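Local coordinates for purine nucleoside phosphorylase (Anopheles gambiae, PDB 2P4S), which catalyses the reversible phosphorolysis of inosine, guanosine and their 2'-deoxy forms to free purine base and pentose 1-phosphate in purine salvage, working as a homotrimer, at residues V185-L196 / E309-C320; I214-N222 / Y251-K260. All blocks are in the same frame, centred on the assembly; numbering follows the deposited sequence.

Overall arrangement
Following the chain from the N terminus, helix 178-191 and strand 195-204 are the first elements to enter a contact, forming one side of contact 1. Strand 214-221 comes next and meets helix 253-265 in contact 2; 28 residues separate the segments 214-222 and 251-260. Helix 307-315 and strand 319-329 then return to helix 178-191 and strand 195-204 and close contact 1, so the loop of contact 2 is nested inside the 112-residue loop of contact 1. The two centres lie about 16 Å apart. Both contacts reach one mixed sheet, where strand 319-329 pairs parallel with 195-204 and antiparallel with 214-221. They also meet directly: D252 N lies 2.9 Å from C320 O, a probable hydrogen bond.

Contact 1 of 2, residues V185-L196 / E309-C320; sequences VRVMHLIGCTHL and EIITARHCGMTC
R186 reaches from helix 178-191 to H315 on helix 307-315. Its NH1 donates to H315 ND1 at 2.8 Å with an N-H...N angle of 158°, and each partner lies near the plane of the other group although the planes are 48° apart. Bends at chi2 and chi3 bring the guanidinium there, while the R186 chain crosses T312 at about a right angle, R186 CD touching T312 CG2 at 3.6 Å. H315 NE2 bonds to P242 O, so both ring nitrogens are held and the ring's rotation is fixed.

One turn along, the H189 ring receives C316 over one face: C316 CB sits 4.0 Å from the ring centroid, a CH-pi contact, and SG packs over the same face. H189 CG lies opposite the backbone N, which sets the ring against C316. Deeper in, V185 CG1 packs on A313 CB at 3.7 Å. M318 reaches in between V185, H189 and the start of strand 195-204; its SD touches V185 CG1 and H189 CB, and the bend at chi3 turns CE toward C193 CB and L196 CB. L196 CD2 reaches A313 CB at 3.8 Å from the sheet side.

On the other sheet face, T319 CB lies over the H195 ring, 3.7 Å from its centroid, the two side chains running alongside. The strands beneath are parallel: T319 N donates to T194 O and L196 N to T319 O.

Each segment thus repeats a helix, a Schellman turn at G192 or G317, and a strand. The axes of 185-191 and 309-315 cross at -31°, 9.5 Å apart. I115 of strand 112-116 touches V185, L196 and E309, whose carboxylate bridges to the phosphate-binding R169; M164 of strand 161-167 touches M188 and C193, and helix 92-105 packs on R186 and L190.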
loop_
_atom_site.group_PDB
_atom_site.type_symbol
_atom_site.label_atom_id
_atom_site.label_comp_id
_atom_site.label_asym_id
_atom_site.label_seq_id
_atom_site.Cartn_x
_atom_site.Cartn_y
_atom_site.Cartn_z
ATOM N N VAL A 185 -18.918 8.758 -10.622
ATOM C CA VAL A 185 -19.761 8.895 -9.416
ATOM C C VAL A 185 -20.056 10.354 -9.027
ATOM O O VAL A 185 -21.153 10.645 -8.559
ATOM C CB VAL A 185 -19.182 8.099 -8.190
ATOM C CG1 VAL A 185 -20.078 8.200 -6.960
ATOM C CG2 VAL A 185 -18.923 6.604 -8.566
ATOM N N ARG A 186 -19.079 11.258 -9.159
ATOM C CA ARG A 186 -19.319 12.707 -8.870
ATOM C C ARG A 186 -20.279 13.304 -9.901
ATOM O O ARG A 186 -21.162 14.065 -9.543
ATOM C CB ARG A 186 -18.060 13.519 -8.898
ATOM C CG ARG A 186 -16.890 13.009 -8.082
ATOM C CD ARG A 186 -17.010 13.513 -6.740
ATOM N NE ARG A 186 -15.746 13.908 -6.132
ATOM C CZ ARG A 186 -15.537 13.858 -4.812
ATOM N NH1 ARG A 186 -16.513 13.409 -3.963
ATOM N NH2 ARG A 186 -14.366 14.243 -4.330
ATOM N N VAL A 187 -20.127 12.905 -11.161
ATOM C CA VAL A 187 -21.051 13.261 -12.225
ATOM C C VAL A 187 -22.496 12.750 -11.962
ATOM O O VAL A 187 -23.441 13.528 -12.070
ATOM C CB VAL A 187 -20.528 12.777 -13.628
ATOM C CG1 VAL A 187 -21.530 13.108 -14.682
ATOM C CG2 VAL A 187 -19.186 13.431 -13.948
ATOM N N MET A 188 -22.668 11.465 -11.645
ATOM C CA MET A 188 -23.969 10.933 -11.225
ATOM C C MET A 188 -24.639 11.803 -10.133
ATOM O O MET A 188 -25.803 12.159 -10.245
ATOM C CB MET A 188 -23.848 9.480 -10.747
ATOM C CG MET A 188 -23.545 8.427 -11.814
ATOM S SD MET A 188 -23.089 6.825 -11.039
ATOM C CE MET A 188 -23.096 5.789 -12.492
ATOM N N HIS A 189 -23.897 12.171 -9.104
ATOM C CA HIS A 189 -24.396 13.030 -8.044
ATOM C C HIS A 189 -24.845 14.403 -8.604
ATOM O O HIS A 189 -25.968 14.872 -8.338
ATOM C CB HIS A 189 -23.280 13.194 -7.006
ATOM C CG HIS A 189 -23.498 14.300 -6.021
ATOM N ND1 HIS A 189 -24.503 14.275 -5.071
ATOM C CD2 HIS A 189 -22.785 15.432 -5.787
ATOM C CE1 HIS A 189 -24.424 15.369 -4.332
ATOM N NE2 HIS A 189 -23.383 16.082 -4.740
ATOM N N LEU A 190 -23.964 15.049 -9.368
ATOM C CA LEU A 190 -24.261 16.362 -9.927
ATOM C C LEU A 190 -25.517 16.335 -10.810
ATOM O O LEU A 190 -26.285 17.273 -10.819
ATOM C CB LEU A 190 -23.062 16.890 -10.702
ATOM C CG LEU A 190 -21.858 17.313 -9.873
ATOM C CD1 LEU A 190 -20.758 17.819 -10.822
ATOM C CD2 LEU A 190 -22.238 18.363 -8.799
ATOM N N ILE A 191 -25.717 15.234 -11.528
ATOM C CA ILE A 191 -26.947 14.968 -12.274
ATOM C C ILE A 191 -28.193 14.732 -11.392
ATOM O O ILE A 191 -29.306 14.817 -11.897
ATOM C CB ILE A 191 -26.700 13.779 -13.226
ATOM C CG1 ILE A 191 -25.828 14.254 -14.415
ATOM C CG2 ILE A 191 -28.008 13.031 -13.634
ATOM C CD1 ILE A 191 -25.285 13.117 -15.250
ATOM N N GLY A 192 -28.001 14.414 -10.102
ATOM C CA GLY A 192 -29.083 14.143 -9.187
ATOM C C GLY A 192 -29.300 12.704 -8.735
ATOM O O GLY A 192 -30.276 12.448 -8.066
ATOM N N CYS A 193 -28.433 11.750 -9.098
ATOM C CA CYS A 193 -28.483 10.402 -8.479
ATOM C C CYS A 193 -28.288 10.479 -6.966
ATOM O O CYS A 193 -27.318 11.110 -6.482
ATOM C CB CYS A 193 -27.457 9.446 -9.086
ATOM S SG CYS A 193 -27.679 9.137 -10.836
ATOM N N THR A 194 -29.213 9.840 -6.230
ATOM C CA THR A 194 -29.154 9.766 -4.762
ATOM C C THR A 194 -28.566 8.413 -4.356
ATOM O O THR A 194 -28.079 8.237 -3.247
ATOM C CB THR A 194 -30.588 9.922 -4.077
ATOM O OG1 THR A 194 -31.471 8.990 -4.673
ATOM C CG2 THR A 194 -31.192 11.339 -4.222
ATOM N N HIS A 195 -28.629 7.455 -5.265
ATOM C CA HIS A 195 -28.199 6.094 -4.991
ATOM C C HIS A 195 -27.148 5.677 -5.987
ATOM O O HIS A 195 -27.259 6.035 -7.167
ATOM C CB HIS A 195 -29.371 5.102 -5.030
ATOM C CG HIS A 195 -30.296 5.249 -3.855
ATOM N ND1 HIS A 195 -30.972 6.424 -3.583
ATOM C CD2 HIS A 195 -30.608 4.396 -2.848
ATOM C CE1 HIS A 195 -31.688 6.273 -2.480
ATOM N NE2 HIS A 195 -31.475 5.055 -2.009
ATOM N N LEU A 196 -26.126 4.964 -5.480
ATOM C CA LEU A 196 -25.221 4.163 -6.310
ATOM C C LEU A 196 -25.390 2.653 -6.115
ATOM O O LEU A 196 -25.290 2.162 -4.991
ATOM C CB LEU A 196 -23.758 4.577 -6.082
ATOM C CG LEU A 196 -22.717 3.824 -6.934
ATOM C CD1 LEU A 196 -22.829 4.162 -8.478
ATOM C CD2 LEU A 196 -21.280 4.023 -6.353
ATOM N N GLU A 309 -15.014 3.924 -5.867
ATOM C CA GLU A 309 -16.324 4.417 -6.314
ATOM C C GLU A 309 -17.328 4.611 -5.140
ATOM O O GLU A 309 -18.027 5.641 -5.037
ATOM C CB GLU A 309 -16.913 3.436 -7.355
ATOM C CG GLU A 309 -16.100 3.323 -8.647
ATOM C CD GLU A 309 -16.265 1.969 -9.342
ATOM O OE1 GLU A 309 -17.095 1.147 -8.896
ATOM O OE2 GLU A 309 -15.574 1.718 -10.358
ATOM N N ILE A 310 -17.447 3.580 -4.307
ATOM C CA ILE A 310 -18.230 3.641 -3.077
ATOM C C ILE A 310 -17.783 4.751 -2.128
ATOM O O ILE A 310 -18.605 5.446 -1.586
ATOM C CB ILE A 310 -18.237 2.244 -2.352
ATOM C CG1 ILE A 310 -18.924 1.188 -3.260
ATOM C CG2 ILE A 310 -18.936 2.347 -0.989
ATOM C CD1 ILE A 310 -20.506 1.278 -3.313
ATOM N N ILE A 311 -16.484 4.938 -1.932
ATOM C CA ILE A 311 -15.994 5.983 -1.037
ATOM C C ILE A 311 -16.347 7.388 -1.563
ATOM O O ILE A 311 -16.750 8.299 -0.809
ATOM C CB ILE A 311 -14.464 5.824 -0.861
ATOM C CG1 ILE A 311 -14.157 4.632 0.043
ATOM C CG2 ILE A 311 -13.807 7.069 -0.293
ATOM C CD1 ILE A 311 -12.638 4.401 0.243
ATOM N N THR A 312 -16.192 7.564 -2.869
ATOM C CA THR A 312 -16.630 8.807 -3.529
ATOM C C THR A 312 -18.146 9.033 -3.383
ATOM O O THR A 312 -18.581 10.135 -3.133
ATOM C CB THR A 312 -16.212 8.776 -5.011
ATOM O OG1 THR A 312 -14.782 8.565 -5.084
ATOM C CG2 THR A 312 -16.599 10.069 -5.702
ATOM N N ALA A 313 -18.943 7.985 -3.550
ATOM C CA ALA A 313 -20.389 8.067 -3.384
ATOM C C ALA A 313 -20.767 8.510 -1.972
ATOM O O ALA A 313 -21.597 9.384 -1.790
ATOM C CB ALA A 313 -21.035 6.751 -3.698
ATOM N N ARG A 314 -20.136 7.910 -0.976
ATOM C CA ARG A 314 -20.422 8.192 0.434
ATOM C C ARG A 314 -20.030 9.606 0.744
ATOM O O ARG A 314 -20.730 10.291 1.447
ATOM C CB ARG A 314 -19.641 7.215 1.355
ATOM C CG ARG A 314 -20.194 5.797 1.297
ATOM C CD ARG A 314 -21.745 5.809 1.473
ATOM N NE ARG A 314 -22.081 5.999 2.875
ATOM C CZ ARG A 314 -23.214 6.525 3.340
ATOM N NH1 ARG A 314 -24.157 6.955 2.491
ATOM N NH2 ARG A 314 -23.383 6.635 4.673
ATOM N N HIS A 315 -18.899 10.036 0.198
ATOM C CA HIS A 315 -18.428 11.413 0.346
ATOM C C HIS A 315 -19.479 12.457 -0.047
ATOM O O HIS A 315 -19.659 13.405 0.679
ATOM C CB HIS A 315 -17.112 11.651 -0.428
ATOM C CG HIS A 315 -16.516 13.021 -0.196
ATOM N ND1 HIS A 315 -16.352 13.946 -1.201
ATOM C CD2 HIS A 315 -16.093 13.630 0.937
ATOM C CE1 HIS A 315 -15.842 15.053 -0.706
ATOM N NE2 HIS A 315 -15.662 14.883 0.589
ATOM N N CYS A 316 -20.093 12.266 -1.204
ATOM C CA CYS A 316 -21.230 13.015 -1.764
ATOM C C CYS A 316 -22.556 12.884 -1.020
ATOM O O CYS A 316 -23.509 13.510 -1.446
ATOM C CB CYS A 316 -21.647 12.372 -3.110
ATOM S SG CYS A 316 -20.591 12.537 -4.349
ATOM N N GLY A 317 -22.653 11.972 -0.052
ATOM C CA GLY A 317 -23.898 11.706 0.689
ATOM C C GLY A 317 -24.823 10.732 -0.015
ATOM O O GLY A 317 -26.006 10.671 0.311
ATOM N N MET A 318 -24.335 9.989 -1.011
ATOM C CA MET A 318 -25.187 8.989 -1.732
ATOM C C MET A 318 -25.416 7.702 -0.922
ATOM O O MET A 318 -24.547 7.310 -0.122
ATOM C CB MET A 318 -24.600 8.629 -3.093
ATOM C CG MET A 318 -24.574 9.814 -4.052
ATOM S SD MET A 318 -23.603 9.470 -5.547
ATOM C CE MET A 318 -24.593 8.485 -6.675
ATOM N N THR A 319 -26.581 7.074 -1.117
ATOM C CA THR A 319 -26.860 5.745 -0.549
ATOM C C THR A 319 -26.300 4.687 -1.496
ATOM O O THR A 319 -26.479 4.808 -2.698
ATOM C CB THR A 319 -28.372 5.528 -0.307
ATOM O OG1 THR A 319 -28.804 6.534 0.615
ATOM C CG2 THR A 319 -28.671 4.145 0.304
ATOM N N CYS A 320 -25.617 3.680 -0.940
ATOM C CA CYS A 320 -24.889 2.680 -1.719
ATOM C C CYS A 320 -25.365 1.258 -1.471
ATOM O O CYS A 320 -25.630 0.875 -0.320
ATOM C CB CYS A 320 -23.390 2.737 -1.404
ATOM S SG CYS A 320 -22.591 4.320 -1.772
#

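Contact 2 of 2, residues I214-N222 / Y251-K260; sequences IMLIKDHIN and YDPKLNQQAK
Y251 lies against strand 214-221 just before helix 253-265, whose N-cap is D252; in this phosphorylase fold the strand and helix segment 253-260 run nearly antiparallel (161°). One residue before I217, L216 CD2 packs on A259 CB at 3.7 Å, while CD1 touches N256 O and K260 CG. Two waters tie K218 O to Y251, one through its N and the other through its O. D219 OD2 is bound by Y334 OH and A289 N of a second subunit, so this end of the strand lies in the interface with that subunit. I310 of helix 307-315 also touches Y251.

Along the tyrosine, Y251 CB sits 3.2 Å from I217 O. CG and CD1 stay near that oxygen, and Y251 CD2 approaches D219 CA at 3.7 Å. I217 CG2, anti to the backbone N, is the branch carried over the ring centre, 3.7 Å from the centroid, a CH-pi contact; CE1 and CZ lie under it. CE2 comes close to H220 ND1. At the end, Y251 OH and H220 ND1 form a short hydrogen bond of 2.5 Å with an angle of 171°, in the plane of the imidazole, while the ring planes stand 87° apart.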
loop_
_atom_site.group_PDB
_atom_site.type_symbol
_atom_site.label_atom_id
_atom_site.label_comp_id
_atom_site.label_asym_id
_atom_site.label_seq_id
_atom_site.Cartn_x
_atom_site.Cartn_y
_atom_site.Cartn_z
ATOM N N ILE A 214 -23.989 -14.654 -5.994
ATOM C CA ILE A 214 -23.903 -13.224 -5.807
ATOM C C ILE A 214 -23.624 -12.980 -4.330
ATOM O O ILE A 214 -24.403 -13.403 -3.462
ATOM C CB ILE A 214 -25.219 -12.578 -6.230
ATOM C CG1 ILE A 214 -25.418 -12.756 -7.746
ATOM C CG2 ILE A 214 -25.337 -11.115 -5.760
ATOM C CD1 ILE A 214 -26.840 -12.410 -8.191
ATOM N N MET A 215 -22.510 -12.329 -4.048
ATOM C CA MET A 215 -22.230 -11.854 -2.715
ATOM C C MET A 215 -22.607 -10.394 -2.562
ATOM O O MET A 215 -21.934 -9.537 -3.128
ATOM C CB MET A 215 -20.750 -12.011 -2.373
ATOM C CG MET A 215 -20.474 -11.803 -0.869
ATOM S SD MET A 215 -18.779 -11.398 -0.538
ATOM C CE MET A 215 -18.660 -9.694 -1.160
ATOM N N LEU A 216 -23.640 -10.108 -1.757
ATOM C CA LEU A 216 -23.851 -8.741 -1.254
ATOM C C LEU A 216 -22.607 -8.284 -0.520
ATOM O O LEU A 216 -22.045 -8.995 0.301
ATOM C CB LEU A 216 -25.033 -8.620 -0.291
ATOM C CG LEU A 216 -26.332 -9.261 -0.806
ATOM C CD1 LEU A 216 -27.414 -9.257 0.246
ATOM C CD2 LEU A 216 -26.794 -8.652 -2.168
ATOM N N ILE A 217 -22.203 -7.060 -0.803
ATOM C CA ILE A 217 -21.098 -6.479 -0.091
ATOM C C ILE A 217 -21.674 -5.835 1.150
ATOM O O ILE A 217 -22.515 -4.930 1.084
ATOM C CB ILE A 217 -20.261 -5.523 -0.985
ATOM C CG1 ILE A 217 -19.846 -6.260 -2.275
ATOM C CG2 ILE A 217 -19.054 -4.949 -0.170
ATOM C CD1 ILE A 217 -19.013 -5.408 -3.303
ATOM N N LYS A 218 -21.252 -6.369 2.285
ATOM C CA LYS A 218 -21.664 -5.858 3.549
ATOM C C LYS A 218 -20.612 -4.849 4.027
ATOM O O LYS A 218 -20.928 -3.923 4.774
ATOM C CB LYS A 218 -21.817 -7.023 4.542
ATOM C CG LYS A 218 -22.186 -6.574 5.948
ATOM C CD LYS A 218 -22.362 -7.766 6.933
ATOM C CE LYS A 218 -23.137 -7.291 8.191
ATOM N NZ LYS A 218 -23.234 -8.505 9.150
ATOM N N ASP A 219 -19.359 -5.053 3.608
ATOM C CA ASP A 219 -18.273 -4.217 4.043
ATOM C C ASP A 219 -17.082 -4.433 3.127
ATOM O O ASP A 219 -17.083 -5.364 2.328
ATOM C CB ASP A 219 -17.884 -4.550 5.501
ATOM C CG ASP A 219 -17.328 -3.333 6.241
ATOM O OD1 ASP A 219 -17.080 -2.279 5.584
ATOM O OD2 ASP A 219 -17.106 -3.432 7.452
ATOM N N HIS A 220 -16.089 -3.569 3.226
ATOM C CA HIS A 220 -14.860 -3.781 2.486
ATOM C C HIS A 220 -13.627 -3.495 3.383
ATOM O O HIS A 220 -13.729 -2.928 4.470
ATOM C CB HIS A 220 -14.844 -2.940 1.168
ATOM C CG HIS A 220 -14.759 -1.462 1.387
ATOM N ND1 HIS A 220 -15.603 -0.565 0.766
ATOM C CD2 HIS A 220 -13.948 -0.727 2.183
ATOM C CE1 HIS A 220 -15.292 0.660 1.157
ATOM N NE2 HIS A 220 -14.287 0.588 2.011
ATOM N N ILE A 221 -12.462 -3.909 2.900
ATOM C CA ILE A 221 -11.192 -3.582 3.527
ATOM C C ILE A 221 -10.462 -2.869 2.408
ATOM O O ILE A 221 -10.188 -3.488 1.357
ATOM C CB ILE A 221 -10.393 -4.852 3.999
ATOM C CG1 ILE A 221 -11.069 -5.504 5.224
ATOM C CG2 ILE A 221 -8.953 -4.426 4.398
ATOM C CD1 ILE A 221 -10.650 -6.987 5.561
ATOM N N ASN A 222 -10.174 -1.580 2.622
ATOM C CA ASN A 222 -9.535 -0.768 1.635
ATOM C C ASN A 222 -8.010 -0.766 1.851
ATOM O O ASN A 222 -7.503 0.141 2.465
ATOM C CB ASN A 222 -10.079 0.684 1.614
ATOM C CG ASN A 222 -9.534 1.449 0.422
ATOM O OD1 ASN A 222 -8.835 0.851 -0.425
ATOM N ND2 ASN A 222 -9.801 2.746 0.343
ATOM N N TYR A 251 -22.476 0.371 3.094
ATOM C CA TYR A 251 -23.248 -0.568 2.273
ATOM C C TYR A 251 -24.611 -0.733 2.965
ATOM O O TYR A 251 -24.700 -1.320 4.040
ATOM C CB TYR A 251 -22.499 -1.897 2.103
ATOM C CG TYR A 251 -21.219 -1.715 1.346
ATOM C CD1 TYR A 251 -21.211 -1.620 -0.050
ATOM C CD2 TYR A 251 -20.006 -1.587 2.028
ATOM C CE1 TYR A 251 -20.014 -1.407 -0.747
ATOM C CE2 TYR A 251 -18.809 -1.379 1.346
ATOM C CZ TYR A 251 -18.819 -1.292 -0.037
ATOM O OH TYR A 251 -17.612 -1.110 -0.689
ATOM N N ASP A 252 -25.654 -0.179 2.355
ATOM C CA ASP A 252 -26.890 0.117 3.096
ATOM C C ASP A 252 -27.562 -1.148 3.669
ATOM O O ASP A 252 -27.927 -2.037 2.911
ATOM C CB ASP A 252 -27.849 0.933 2.236
ATOM C CG ASP A 252 -29.038 1.448 3.039
ATOM O OD1 ASP A 252 -28.863 2.428 3.821
ATOM O OD2 ASP A 252 -30.124 0.832 2.900
ATOM N N PRO A 253 -27.653 -1.263 5.005
ATOM C CA PRO A 253 -28.242 -2.483 5.606
ATOM C C PRO A 253 -29.655 -2.829 5.116
ATOM O O PRO A 253 -29.937 -4.001 4.837
ATOM C CB PRO A 253 -28.215 -2.173 7.117
ATOM C CG PRO A 253 -27.057 -1.253 7.263
ATOM C CD PRO A 253 -27.158 -0.334 6.044
ATOM N N LYS A 254 -30.509 -1.824 4.962
ATOM C CA LYS A 254 -31.866 -2.031 4.489
ATOM C C LYS A 254 -31.946 -2.507 3.066
ATOM O O LYS A 254 -32.787 -3.354 2.765
ATOM C CB LYS A 254 -32.688 -0.763 4.619
ATOM C CG LYS A 254 -33.178 -0.412 5.998
ATOM C CD LYS A 254 -33.717 1.014 5.918
ATOM C CE LYS A 254 -34.703 1.322 7.024
ATOM N NZ LYS A 254 -35.387 2.666 6.713
ATOM N N LEU A 255 -31.111 -1.975 2.168
ATOM C CA LEU A 255 -31.114 -2.474 0.781
ATOM C C LEU A 255 -30.573 -3.888 0.694
ATOM O O LEU A 255 -31.090 -4.711 -0.078
ATOM C CB LEU A 255 -30.351 -1.547 -0.167
ATOM C CG LEU A 255 -31.016 -0.183 -0.453
ATOM C CD1 LEU A 255 -30.095 0.772 -1.245
ATOM C CD2 LEU A 255 -32.396 -0.385 -1.161
ATOM N N ASN A 256 -29.537 -4.181 1.484
ATOM C CA ASN A 256 -29.034 -5.554 1.615
ATOM C C ASN A 256 -30.119 -6.527 2.114
ATOM O O ASN A 256 -30.235 -7.632 1.596
ATOM C CB ASN A 256 -27.816 -5.612 2.548
ATOM C CG ASN A 256 -26.517 -5.239 1.843
ATOM O OD1 ASN A 256 -25.419 -5.416 2.393
ATOM N ND2 ASN A 256 -26.623 -4.754 0.639
ATOM N N GLN A 257 -30.897 -6.110 3.107
ATOM C CA GLN A 257 -32.076 -6.882 3.574
ATOM C C GLN A 257 -33.121 -7.111 2.448
ATOM O O GLN A 257 -33.625 -8.235 2.267
ATOM C CB GLN A 257 -32.709 -6.227 4.835
ATOM C CG GLN A 257 -33.783 -7.136 5.579
ATOM C CD GLN A 257 -33.165 -8.494 5.998
ATOM O OE1 GLN A 257 -32.106 -8.507 6.631
ATOM N NE2 GLN A 257 -33.776 -9.619 5.584
ATOM N N GLN A 258 -33.424 -6.075 1.657
ATOM C CA GLN A 258 -34.407 -6.235 0.555
ATOM C C GLN A 258 -33.912 -7.232 -0.521
ATOM O O GLN A 258 -34.672 -8.070 -1.038
ATOM C CB GLN A 258 -34.806 -4.860 -0.037
ATOM C CG GLN A 258 -35.864 -4.920 -1.166
ATOM C CD GLN A 258 -37.205 -5.601 -0.747
ATOM O OE1 GLN A 258 -37.504 -5.740 0.443
ATOM N NE2 GLN A 258 -38.009 -6.022 -1.747
ATOM N N ALA A 259 -32.624 -7.146 -0.845
ATOM C CA ALA A 259 -31.925 -8.123 -1.709
ATOM C C ALA A 259 -32.106 -9.577 -1.281
ATOM O O ALA A 259 -32.278 -10.482 -2.115
ATOM C CB ALA A 259 -30.412 -7.754 -1.786
ATOM N N LYS A 260 -32.069 -9.821 0.019
ATOM C CA LYS A 260 -32.278 -11.170 0.525
ATOM C C LYS A 260 -33.738 -11.632 0.311
ATOM O O LYS A 260 -33.993 -12.801 0.060
ATOM C CB LYS A 260 -31.896 -11.261 2.000
ATOM C CG LYS A 260 -30.422 -11.057 2.308
ATOM C CD LYS A 260 -30.183 -10.851 3.816
ATOM C CE LYS A 260 -28.699 -10.826 4.130
ATOM N NZ LYS A 260 -28.343 -10.522 5.593
HETATM O O HOH W 1 -21.117 -0.960 5.472
HETATM O O HOH W 2 -23.806 -3.147 5.444
#